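Local atomic coordinates of phosphopantothenoylcysteine decarboxylase (Cryptococcus neoformans, PDB entry 6EOA), a protein that binds flavin mononucleotide and probably catalyses the decarboxylation of phosphopantothenoylcysteine on the pathway to coenzyme A. Residues 82-87 against 92-97; 142-147 against 183-188. All coordinates share one frame; numbering follows the deposited sequence.

Contact 1 (82-87 against 92-97); sequences VDNSVR and LPDGQT
Arg87 carries most of this contact, laying its side chain along the inner side of the 92-97 loop. CG stands anti to the carbonyl carbon (chi1 -61°) and the chain then runs extended to NE, which takes the guanidinium past Pro93 and Asp94 to the middle of the loop. On the way CD comes 3.6 Å from the carbonyl O of Pro93. Gly95 turns its carbonyl over one face of the guanidinium, with its O 3.0 Å from Arg87 CZ. That oxygen sits above the plane, so no N-H is aimed at it, and the attraction is probably one of charge. The backbone N of Thr97 lies at the guanidinium edge, near its plane. Asp94 OD1 adds an opposite charge 4.0 Å from Arg87 NH1 but well out of the guanidinium plane, and the two flat groups are turned 60° apart.

One turn back, Asp83 OD2 comes within 2.8 Å of Thr97 O, a close pair of acceptors rather than a hydrogen bond; OD2 is held by His100 ND1. Thr97 OG1 bonds the backbone N of Glu99. Where the helix ends and the chain turns back, Leu92 N donates to Arg87 O at 2.8 Å. Beside that bond Leu92 CB meets Arg87 CB at 4.0 Å.

Phe101, further along the loop, packs on Val86, Arg87 and Leu92. The contact thus folds the start of the connection to strand 105-106 back against helix 79-89, whose Val82 and Val86 pack on helix 50-59.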
loop_
_atom_site.group_PDB
_atom_site.type_symbol
_atom_site.label_atom_id
_atom_site.label_comp_id
_atom_site.label_asym_id
_atom_site.label_seq_id
_atom_site.Cartn_x
_atom_site.Cartn_y
_atom_site.Cartn_z
ATOM N N VAL A 82 -1.577 -24.221 14.036
ATOM C CA VAL A 82 -1.283 -23.718 15.374
ATOM C C VAL A 82 -1.861 -24.644 16.445
ATOM O O VAL A 82 -1.170 -25.019 17.392
ATOM C CB VAL A 82 -1.837 -22.294 15.576
ATOM C CG1 VAL A 82 -1.709 -21.875 17.033
ATOM C CG2 VAL A 82 -1.124 -21.306 14.665
ATOM N N ASP A 83 -3.127 -25.016 16.280
ATOM C CA ASP A 83 -3.795 -25.914 17.220
ATOM C C ASP A 83 -3.099 -27.272 17.306
ATOM O O ASP A 83 -2.878 -27.793 18.403
ATOM C CB ASP A 83 -5.259 -26.102 16.829
ATOM C CG ASP A 83 -6.108 -24.884 17.153
ATOM O OD1 ASP A 83 -5.532 -23.808 17.433
ATOM O OD2 ASP A 83 -7.353 -25.000 17.129
ATOM N N ASN A 84 -2.758 -27.844 16.152
ATOM C CA ASN A 84 -1.986 -29.087 16.114
ATOM C C ASN A 84 -0.660 -28.915 16.841
ATOM O O ASN A 84 -0.200 -29.809 17.551
ATOM C CB ASN A 84 -1.726 -29.529 14.673
ATOM C CG ASN A 84 -2.938 -30.167 14.025
ATOM O OD1 ASN A 84 -3.889 -30.553 14.702
ATOM N ND2 ASN A 84 -2.905 -30.286 12.702
ATOM N N SER A 85 -0.060 -27.743 16.663
ATOM C CA SER A 85 1.243 -27.448 17.238
ATOM C C SER A 85 1.164 -27.265 18.754
ATOM O O SER A 85 2.100 -27.612 19.480
ATOM C CB SER A 85 1.835 -26.204 16.576
ATOM O OG SER A 85 3.182 -26.008 16.955
ATOM N N VAL A 86 0.044 -26.727 19.228
ATOM C CA VAL A 86 -0.175 -26.575 20.663
ATOM C C VAL A 86 -0.345 -27.943 21.325
ATOM O O VAL A 86 0.274 -28.228 22.356
ATOM C CB VAL A 86 -1.407 -25.692 20.957
ATOM C CG1 VAL A 86 -1.780 -25.766 22.424
ATOM C CG2 VAL A 86 -1.138 -24.249 20.539
ATOM N N ARG A 87 -1.174 -28.794 20.725
ATOM C CA ARG A 87 -1.379 -30.148 21.237
ATOM C C ARG A 87 -0.078 -30.933 21.267
ATOM O O ARG A 87 0.191 -31.676 22.210
ATOM C CB ARG A 87 -2.407 -30.900 20.393
ATOM C CG ARG A 87 -3.783 -30.276 20.372
ATOM C CD ARG A 87 -4.737 -31.138 19.571
ATOM N NE ARG A 87 -5.949 -30.407 19.232
ATOM C CZ ARG A 87 -6.186 -29.876 18.039
ATOM N NH1 ARG A 87 -5.293 -30.003 17.065
ATOM N NH2 ARG A 87 -7.315 -29.221 17.819
ATOM N N LEU A 92 -0.920 -33.337 24.198
ATOM C CA LEU A 92 -2.335 -33.665 24.086
ATOM C C LEU A 92 -2.571 -34.565 22.878
ATOM O O LEU A 92 -1.874 -34.445 21.868
ATOM C CB LEU A 92 -3.179 -32.393 23.974
ATOM C CG LEU A 92 -3.060 -31.375 25.108
ATOM C CD1 LEU A 92 -4.196 -30.372 25.034
ATOM C CD2 LEU A 92 -3.043 -32.071 26.459
ATOM N N PRO A 93 -3.551 -35.476 22.979
ATOM C CA PRO A 93 -3.934 -36.283 21.817
ATOM C C PRO A 93 -4.660 -35.423 20.793
ATOM O O PRO A 93 -5.127 -34.339 21.142
ATOM C CB PRO A 93 -4.863 -37.342 22.418
ATOM C CG PRO A 93 -5.446 -36.678 23.614
ATOM C CD PRO A 93 -4.356 -35.802 24.169
ATOM N N ASP A 94 -4.747 -35.885 19.551
ATOM C CA ASP A 94 -5.416 -35.095 18.528
ATOM C C ASP A 94 -6.919 -35.053 18.787
ATOM O O ASP A 94 -7.475 -35.896 19.497
ATOM C CB ASP A 94 -5.125 -35.639 17.123
ATOM C CG ASP A 94 -5.190 -34.556 16.054
ATOM O OD1 ASP A 94 -4.249 -33.733 15.967
ATOM O OD2 ASP A 94 -6.188 -34.520 15.305
ATOM N N GLY A 95 -7.558 -34.053 18.198
ATOM C CA GLY A 95 -8.962 -33.764 18.403
ATOM C C GLY A 95 -9.151 -32.378 17.832
ATOM O O GLY A 95 -8.270 -31.888 17.128
ATOM N N GLN A 96 -10.269 -31.727 18.117
ATOM C CA GLN A 96 -10.450 -30.393 17.570
ATOM C C GLN A 96 -11.139 -29.405 18.494
ATOM O O GLN A 96 -12.006 -29.749 19.298
ATOM C CB GLN A 96 -11.199 -30.476 16.235
ATOM C CG GLN A 96 -10.288 -30.197 15.041
ATOM C CD GLN A 96 -10.426 -31.214 13.926
ATOM O OE1 GLN A 96 -11.444 -31.901 13.813
ATOM N NE2 GLN A 96 -9.389 -31.325 13.099
ATOM N N THR A 97 -10.703 -28.160 18.341
ATOM C CA THR A 97 -11.213 -27.000 19.052
ATOM C C THR A 97 -10.975 -25.835 18.076
ATOM O O THR A 97 -10.010 -25.868 17.311
ATOM C CB THR A 97 -10.496 -26.809 20.421
ATOM O OG1 THR A 97 -11.194 -25.852 21.227
ATOM C CG2 THR A 97 -9.044 -26.377 20.237
#

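Contact 2 (142-147 against 183-188); sequences DLLAKI and RLTTRH. With FMN (flavin mononucleotide), chain B.
This is a small, buried helix-to-helix packing contact, in which Leu144 and Ala145 of helix 141-149 meet Thr185 and His188 of helix 183-195. The local axes come within 9.7 Å at an angle of 50°, and no hydrogen bond passes between the segments. Leu144 reaches across with CG anti to its own N (chi1 172°), setting CG 3.7 Å from His188 CB, with both methyls close to that same carbon. CD2 also approaches the carbonyl O of Thr185. The His188 imidazole lies beside Ala145 instead: ND1 is 3.4 Å from Ala145 CA, and CE1 is 3.5 Å from Ala145 CB. Its ring meets Ala145 obliquely, while Leu184 O, one turn earlier in the chain, sits over one face near the rim.

Both helices belong to the parallel alpha/beta fold of the HFCD flavoproteins, each lying downstream of a sheet strand, 133-139 and 169-173 respectively. The far side of helix 141-149 faces the flavin mononucleotide: Asp142 OD2 lies 2.7 Å from phosphate O1P, and Lys146 NZ reaches back one turn to the same OD2 in a weak salt-bridging bond of 3.0 Å. Cys152 N of the second subunit holds Asp142 OD1, and Asp153 of that subunit pairs with Lys146. Thr185 OG1 bonds Met179 O as well as Arg161 of the second subunit, whose Gly149 and Gly150 pack on His188 and Ala145.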
loop_
_atom_site.group_PDB
_atom_site.type_symbol
_atom_site.label_atom_id
_atom_site.label_comp_id
_atom_site.label_asym_id
_atom_site.label_seq_id
_atom_site.Cartn_x
_atom_site.Cartn_y
_atom_site.Cartn_z
ATOM N N ASP A 142 8.368 -6.357 2.654
ATOM C CA ASP A 142 7.202 -5.492 2.494
ATOM C C ASP A 142 6.773 -4.885 3.825
ATOM O O ASP A 142 6.539 -3.680 3.922
ATOM C CB ASP A 142 6.034 -6.266 1.880
ATOM C CG ASP A 142 4.855 -5.365 1.517
ATOM O OD1 ASP A 142 5.058 -4.369 0.787
ATOM O OD2 ASP A 142 3.724 -5.654 1.967
ATOM N N LEU A 143 6.667 -5.723 4.852
ATOM C CA LEU A 143 6.227 -5.243 6.153
ATOM C C LEU A 143 7.265 -4.287 6.732
ATOM O O LEU A 143 6.916 -3.272 7.334
ATOM C CB LEU A 143 5.972 -6.410 7.104
ATOM C CG LEU A 143 5.534 -6.035 8.523
ATOM C CD1 LEU A 143 4.311 -5.127 8.488
ATOM C CD2 LEU A 143 5.244 -7.291 9.326
ATOM N N LEU A 144 8.541 -4.610 6.527
ATOM C CA LEU A 144 9.631 -3.740 6.949
ATOM C C LEU A 144 9.517 -2.375 6.279
ATOM O O LEU A 144 9.648 -1.339 6.930
ATOM C CB LEU A 144 10.985 -4.379 6.628
ATOM C CG LEU A 144 12.193 -3.471 6.863
ATOM C CD1 LEU A 144 12.282 -3.059 8.329
ATOM C CD2 LEU A 144 13.486 -4.140 6.409
ATOM N N ALA A 145 9.275 -2.385 4.973
ATOM C CA ALA A 145 9.096 -1.155 4.209
ATOM C C ALA A 145 7.865 -0.379 4.679
ATOM O O ALA A 145 7.907 0.844 4.805
ATOM C CB ALA A 145 8.992 -1.468 2.719
ATOM N N LYS A 146 6.770 -1.090 4.940
ATOM C CA LYS A 146 5.546 -0.442 5.414
ATOM C C LYS A 146 5.741 0.191 6.788
ATOM O O LYS A 146 5.274 1.306 7.035
ATOM C CB LYS A 146 4.388 -1.436 5.471
ATOM C CG LYS A 146 3.845 -1.861 4.113
ATOM C CD LYS A 146 2.386 -2.244 4.242
ATOM C CE LYS A 146 2.051 -3.506 3.468
ATOM N NZ LYS A 146 1.947 -3.286 1.998
ATOM N N ILE A 147 6.424 -0.526 7.676
ATOM C CA ILE A 147 6.717 -0.019 9.014
ATOM C C ILE A 147 7.580 1.237 8.934
ATOM O O ILE A 147 7.282 2.250 9.574
ATOM C CB ILE A 147 7.435 -1.076 9.879
ATOM C CG1 ILE A 147 6.489 -2.235 10.198
ATOM C CG2 ILE A 147 7.952 -0.452 11.171
ATOM C CD1 ILE A 147 7.177 -3.446 10.794
ATOM N N ARG A 183 19.266 -2.138 -1.541
ATOM C CA ARG A 183 19.746 -0.919 -0.902
ATOM C C ARG A 183 18.779 -0.366 0.139
ATOM O O ARG A 183 19.201 0.246 1.126
ATOM C CB ARG A 183 20.023 0.155 -1.956
ATOM C CG ARG A 183 20.838 1.332 -1.443
ATOM C CD ARG A 183 22.047 1.569 -2.332
ATOM N NE ARG A 183 22.826 2.733 -1.920
ATOM C CZ ARG A 183 23.398 3.585 -2.767
ATOM N NH1 ARG A 183 23.274 3.404 -4.074
ATOM N NH2 ARG A 183 24.092 4.618 -2.305
ATOM N N LEU A 184 17.486 -0.588 -0.080
ATOM C CA LEU A 184 16.460 -0.001 0.772
ATOM C C LEU A 184 16.264 -0.764 2.076
ATOM O O LEU A 184 15.674 -0.242 3.022
ATOM C CB LEU A 184 15.137 0.077 0.015
ATOM C CG LEU A 184 15.173 0.976 -1.222
ATOM C CD1 LEU A 184 13.831 0.996 -1.913
ATOM C CD2 LEU A 184 15.603 2.383 -0.838
ATOM N N THR A 185 16.751 -1.998 2.121
ATOM C CA THR A 185 16.632 -2.820 3.318
ATOM C C THR A 185 17.367 -2.195 4.498
ATOM O O THR A 185 16.810 -2.048 5.586
ATOM C CB THR A 185 17.180 -4.232 3.082
ATOM O OG1 THR A 185 16.364 -4.903 2.115
ATOM C CG2 THR A 185 17.180 -5.028 4.383
ATOM N N THR A 186 18.622 -1.824 4.272
ATOM C CA THR A 186 19.448 -1.252 5.326
ATOM C C THR A 186 18.949 0.128 5.744
ATOM O O THR A 186 19.073 0.514 6.903
ATOM C CB THR A 186 20.915 -1.150 4.884
ATOM O OG1 THR A 186 20.998 -0.372 3.683
ATOM C CG2 THR A 186 21.478 -2.536 4.618
ATOM N N ARG A 187 18.384 0.870 4.796
ATOM C CA ARG A 187 17.794 2.168 5.102
ATOM C C ARG A 187 16.526 2.018 5.953
ATOM O O ARG A 187 16.225 2.877 6.782
ATOM C CB ARG A 187 17.478 2.930 3.814
ATOM C CG ARG A 187 16.822 4.286 4.035
ATOM C CD ARG A 187 16.574 5.015 2.720
ATOM N NE ARG A 187 17.821 5.398 2.063
ATOM C CZ ARG A 187 17.899 5.908 0.837
ATOM N NH1 ARG A 187 16.798 6.096 0.118
ATOM N NH2 ARG A 187 19.081 6.226 0.326
ATOM N N HIS A 188 15.790 0.929 5.750
ATOM C CA HIS A 188 14.575 0.674 6.526
ATOM C C HIS A 188 14.906 0.099 7.898
ATOM O O HIS A 188 14.248 0.426 8.889
ATOM C CB HIS A 188 13.635 -0.271 5.777
ATOM C CG HIS A 188 13.071 0.310 4.517
ATOM N ND1 HIS A 188 12.396 -0.447 3.583
ATOM C CD2 HIS A 188 13.089 1.575 4.033
ATOM C CE1 HIS A 188 12.022 0.327 2.579
ATOM N NE2 HIS A 188 12.428 1.559 2.830
HETATM N N1 FMN B . 8.881 -11.907 1.017
HETATM C C2 FMN B . 9.874 -11.825 1.974
HETATM O O2 FMN B . 10.247 -10.720 2.372
HETATM N N3 FMN B . 10.449 -12.981 2.473
HETATM C C4 FMN B . 10.035 -14.221 2.022
HETATM O O4 FMN B . 10.551 -15.242 2.475
HETATM C C4A FMN B . 9.031 -14.306 1.058
HETATM N N5 FMN B . 8.604 -15.537 0.596
HETATM C C5A FMN B . 7.604 -15.611 -0.357
HETATM C C6 FMN B . 7.167 -16.850 -0.820
HETATM C C7 FMN B . 6.162 -16.926 -1.779
HETATM C C7M FMN B . 5.696 -18.263 -2.280
HETATM C C8 FMN B . 5.591 -15.756 -2.273
HETATM C C8M FMN B . 4.506 -15.811 -3.310
HETATM C C9 FMN B . 6.025 -14.521 -1.810
HETATM C C9A FMN B . 7.031 -14.444 -0.854
HETATM N N10 FMN B . 7.459 -13.212 -0.391
HETATM C C10 FMN B . 8.457 -13.138 0.559
HETATM C "C1'" FMN B . 6.845 -11.951 -0.925
HETATM C "C2'" FMN B . 5.742 -11.471 0.012
HETATM O "O2'" FMN B . 4.912 -12.546 0.408
HETATM C "C3'" FMN B . 4.906 -10.397 -0.666
HETATM O "O3'" FMN B . 5.715 -9.253 -0.824
HETATM C "C4'" FMN B . 3.678 -10.062 0.174
HETATM O "O4'" FMN B . 2.758 -9.304 -0.582
HETATM C "C5'" FMN B . 4.090 -9.286 1.416
HETATM O "O5'" FMN B . 2.995 -9.192 2.298
HETATM P P FMN B . 3.242 -8.877 3.862
HETATM O O1P FMN B . 3.591 -7.413 4.011
HETATM O O2P FMN B . 4.366 -9.714 4.431
HETATM O O3P FMN B . 1.969 -9.187 4.605
#

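Overall arrangement
From the N terminus the chain first lays down strands 35-41 and 63-69 with helix 50-59 between them. Contact 1 then closes a short loop, where the chain leaving helix 79-89 doubles back on it before strand 105-106 at one edge of the sheet. Contact 2 opens later, after strand 133-139, and closes a longer loop that takes in helix 155-162 and strand 169-173 before helix 183-195. The two loops follow in series, neither nesting nor crossing. The centres of contacts 1 and 2 lie about 36 Å apart, on opposite sides of the chain's centre. Contact 1 sits away from the flavin; contact 2 joins the helix bordering it to a second helix behind, at the subunit interface.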